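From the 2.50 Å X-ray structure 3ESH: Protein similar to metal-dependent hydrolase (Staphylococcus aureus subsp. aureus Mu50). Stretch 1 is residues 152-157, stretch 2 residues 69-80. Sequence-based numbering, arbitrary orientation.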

# COMPACT_ATOMS: atom_id res chain seq x y z
N TYR A 152 -23.76 -1.60 -10.90
CA TYR A 152 -23.06 -2.36 -11.93
C TYR A 152 -23.94 -3.56 -12.21
O TYR A 152 -24.04 -4.46 -11.38
CB TYR A 152 -21.71 -2.85 -11.43
CG TYR A 152 -20.70 -1.75 -11.21
CD1 TYR A 152 -20.48 -0.78 -12.18
CD2 TYR A 152 -19.91 -1.72 -10.06
CE1 TYR A 152 -19.50 0.19 -12.01
CE2 TYR A 152 -18.91 -0.76 -9.90
CZ TYR A 152 -18.72 0.19 -10.87
OH TYR A 152 -17.77 1.18 -10.70
N TRP A 153 -24.59 -3.58 -13.37
CA TRP A 153 -25.51 -4.65 -13.72
C TRP A 153 -25.03 -5.56 -14.82
O TRP A 153 -24.52 -5.07 -15.84
CB TRP A 153 -26.86 -4.08 -14.16
CG TRP A 153 -27.47 -3.03 -13.27
CD1 TRP A 153 -27.26 -2.87 -11.93
CD2 TRP A 153 -28.47 -2.09 -13.64
NE1 TRP A 153 -28.08 -1.89 -11.45
CE2 TRP A 153 -28.84 -1.39 -12.48
CE3 TRP A 153 -29.11 -1.77 -14.85
CZ2 TRP A 153 -29.82 -0.39 -12.48
CZ3 TRP A 153 -30.08 -0.78 -14.85
CH2 TRP A 153 -30.42 -0.10 -13.67
N ASP A 154 -25.19 -6.87 -14.63
CA ASP A 154 -24.81 -7.88 -15.63
C ASP A 154 -25.61 -7.54 -16.87
O ASP A 154 -25.13 -7.65 -18.00
CB ASP A 154 -25.22 -9.29 -15.17
CG ASP A 154 -24.34 -9.82 -14.06
OD1 ASP A 154 -24.77 -10.75 -13.34
OD2 ASP A 154 -23.20 -9.32 -13.91
N LYS A 155 -26.84 -7.11 -16.63
CA LYS A 155 -27.77 -6.75 -17.68
C LYS A 155 -27.19 -5.73 -18.67
O LYS A 155 -27.73 -5.55 -19.75
CB LYS A 155 -29.04 -6.20 -17.03
CG LYS A 155 -30.13 -5.84 -17.99
CD LYS A 155 -31.46 -5.67 -17.26
CE LYS A 155 -31.44 -4.48 -16.31
NZ LYS A 155 -32.80 -4.26 -15.76
N ASN A 156 -26.09 -5.09 -18.29
CA ASN A 156 -25.43 -4.08 -19.12
C ASN A 156 -24.21 -4.57 -19.88
O ASN A 156 -23.48 -3.78 -20.46
CB ASN A 156 -25.02 -2.86 -18.27
CG ASN A 156 -26.21 -2.01 -17.83
OD1 ASN A 156 -26.08 -1.15 -16.97
ND2 ASN A 156 -27.38 -2.23 -18.44
N LYS A 157 -23.98 -5.88 -19.86
CA LYS A 157 -22.85 -6.48 -20.58
C LYS A 157 -23.26 -6.62 -22.06
O LYS A 157 -24.45 -6.56 -22.37
CB LYS A 157 -22.54 -7.86 -20.01
CG LYS A 157 -22.06 -7.88 -18.57
CD LYS A 157 -21.27 -9.14 -18.31
CE LYS A 157 -20.64 -9.17 -16.92
NZ LYS A 157 -21.64 -9.36 -15.85
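Stretch 2, residues 69-80: GKLSEKQLRNFG

Stretch 2 begins as a loop, turns into a short helix at Glu-73 and leaves helical geometry at Phe-79; Ser-72 caps the helix, its OG accepting from Gln-75 N at 3.0 Å. Against it, running in roughly the opposite direction, lies a loop that tightens into a 3-10 segment at 154-156. The nearest CA atoms, those of Lys-155 and Lys-70, are 7.9 Å apart, so side chains reach across, one of them to a backbone carbonyl.

Trp-153, Lys-70 and Lys-155 have the most surface covered, the first two almost equally. The CA-to-CB bond of Trp-153 points toward stretch 2. At the indole edge, Leu-71 and Phe-79 offer apolar carbon, with CZ3 4.0 Å from Leu-71 CD1 and CZ2 3.9 Å from Phe-79 CE2. The amide of Gln-75 puts NE2 over one ring face, 3.4 Å from Trp-153 CZ2, and still presents OE1 to Lys-155.

The long chain of Lys-155 lets NZ donate to Gln-75 OE1 at 2.7 Å and to Lys-70 O at 3.2 Å. Gln-75 OE1 also takes a weak bond from Ser-72 N, 3.3 Å away.

The CA-to-CB bond of Lys-70 points sideways, but its chain, m at all four angles, brings NZ to 3.5 Å from Asn-156 ND2. A water accepts from Lys-70 NZ at 2.6 Å and lies 3.1 Å from Asn-156 O.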

# COMPACT_ATOMS: atom_id res chain seq x y z
N GLY A 69 -35.59 0.28 -23.34
CA GLY A 69 -35.99 -1.06 -22.95
C GLY A 69 -35.03 -1.78 -22.00
O GLY A 69 -35.24 -2.95 -21.69
N LYS A 70 -33.99 -1.10 -21.54
CA LYS A 70 -33.00 -1.69 -20.63
C LYS A 70 -33.44 -1.77 -19.16
O LYS A 70 -33.30 -2.81 -18.52
CB LYS A 70 -31.68 -0.92 -20.72
CG LYS A 70 -30.98 -1.06 -22.07
CD LYS A 70 -30.59 -2.51 -22.35
CE LYS A 70 -29.51 -3.00 -21.40
NZ LYS A 70 -28.16 -2.60 -21.87
N LEU A 71 -33.96 -0.66 -18.64
CA LEU A 71 -34.43 -0.62 -17.27
C LEU A 71 -35.79 -1.29 -17.23
O LEU A 71 -36.57 -1.18 -18.17
CB LEU A 71 -34.56 0.83 -16.77
CG LEU A 71 -33.32 1.57 -16.25
CD1 LEU A 71 -32.23 1.56 -17.29
CD2 LEU A 71 -33.69 3.00 -15.88
N SER A 72 -36.07 -2.01 -16.15
CA SER A 72 -37.36 -2.67 -16.03
C SER A 72 -38.41 -1.62 -15.68
O SER A 72 -38.11 -0.42 -15.60
CB SER A 72 -37.32 -3.72 -14.92
OG SER A 72 -37.50 -3.12 -13.66
N GLU A 73 -39.63 -2.07 -15.46
CA GLU A 73 -40.73 -1.18 -15.12
C GLU A 73 -40.53 -0.71 -13.69
O GLU A 73 -40.80 0.45 -13.37
CB GLU A 73 -42.05 -1.93 -15.24
CG GLU A 73 -43.12 -1.22 -16.06
CD GLU A 73 -42.61 -0.71 -17.40
OE1 GLU A 73 -41.77 -1.40 -18.03
OE2 GLU A 73 -43.06 0.37 -17.84
N LYS A 74 -40.04 -1.61 -12.85
CA LYS A 74 -39.80 -1.29 -11.46
C LYS A 74 -38.63 -0.31 -11.33
O LYS A 74 -38.64 0.57 -10.46
CB LYS A 74 -39.50 -2.56 -10.67
CG LYS A 74 -39.44 -2.35 -9.18
CD LYS A 74 -39.28 -3.68 -8.45
CE LYS A 74 -39.28 -3.50 -6.94
NZ LYS A 74 -39.19 -4.82 -6.26
N GLN A 75 -37.63 -0.47 -12.18
CA GLN A 75 -36.48 0.42 -12.13
C GLN A 75 -36.83 1.79 -12.71
O GLN A 75 -36.37 2.81 -12.22
CB GLN A 75 -35.29 -0.20 -12.86
CG GLN A 75 -34.78 -1.47 -12.19
CD GLN A 75 -33.55 -2.03 -12.85
OE1 GLN A 75 -33.51 -2.22 -14.06
NE2 GLN A 75 -32.54 -2.32 -12.06
N LEU A 76 -37.65 1.81 -13.76
CA LEU A 76 -38.03 3.08 -14.35
C LEU A 76 -38.72 3.93 -13.28
O LEU A 76 -38.44 5.11 -13.13
CB LEU A 76 -38.95 2.88 -15.55
CG LEU A 76 -38.33 2.33 -16.83
CD1 LEU A 76 -39.41 2.13 -17.88
CD2 LEU A 76 -37.29 3.28 -17.36
N ARG A 77 -39.62 3.31 -12.52
CA ARG A 77 -40.32 4.03 -11.46
C ARG A 77 -39.40 4.42 -10.30
O ARG A 77 -39.36 5.57 -9.87
CB ARG A 77 -41.49 3.21 -10.93
CG ARG A 77 -42.70 3.15 -11.85
CD ARG A 77 -43.97 2.83 -11.06
NE ARG A 77 -43.90 1.52 -10.42
CZ ARG A 77 -43.94 0.36 -11.08
NH1 ARG A 77 -44.05 0.36 -12.40
NH2 ARG A 77 -43.87 -0.79 -10.41
N ASN A 78 -38.66 3.45 -9.77
CA ASN A 78 -37.75 3.70 -8.66
C ASN A 78 -36.69 4.75 -8.99
O ASN A 78 -36.19 5.43 -8.09
CB ASN A 78 -37.05 2.42 -8.23
CG ASN A 78 -38.01 1.32 -7.81
OD1 ASN A 78 -39.18 1.58 -7.54
ND2 ASN A 78 -37.51 0.09 -7.73
N PHE A 79 -36.33 4.87 -10.27
CA PHE A 79 -35.29 5.82 -10.67
C PHE A 79 -35.81 7.11 -11.31
O PHE A 79 -35.04 7.87 -11.90
CB PHE A 79 -34.31 5.14 -11.62
CG PHE A 79 -33.44 4.12 -10.96
CD1 PHE A 79 -32.64 4.47 -9.88
CD2 PHE A 79 -33.42 2.81 -11.42
CE1 PHE A 79 -31.83 3.52 -9.27
CE2 PHE A 79 -32.61 1.85 -10.81
CZ PHE A 79 -31.81 2.21 -9.73
N GLY A 80 -37.11 7.35 -11.17
CA GLY A 80 -37.73 8.55 -11.68
C GLY A 80 -37.47 8.90 -13.13
O GLY A 80 -37.25 10.06 -13.47
O HOH W 1 -25.71 -1.82 -21.27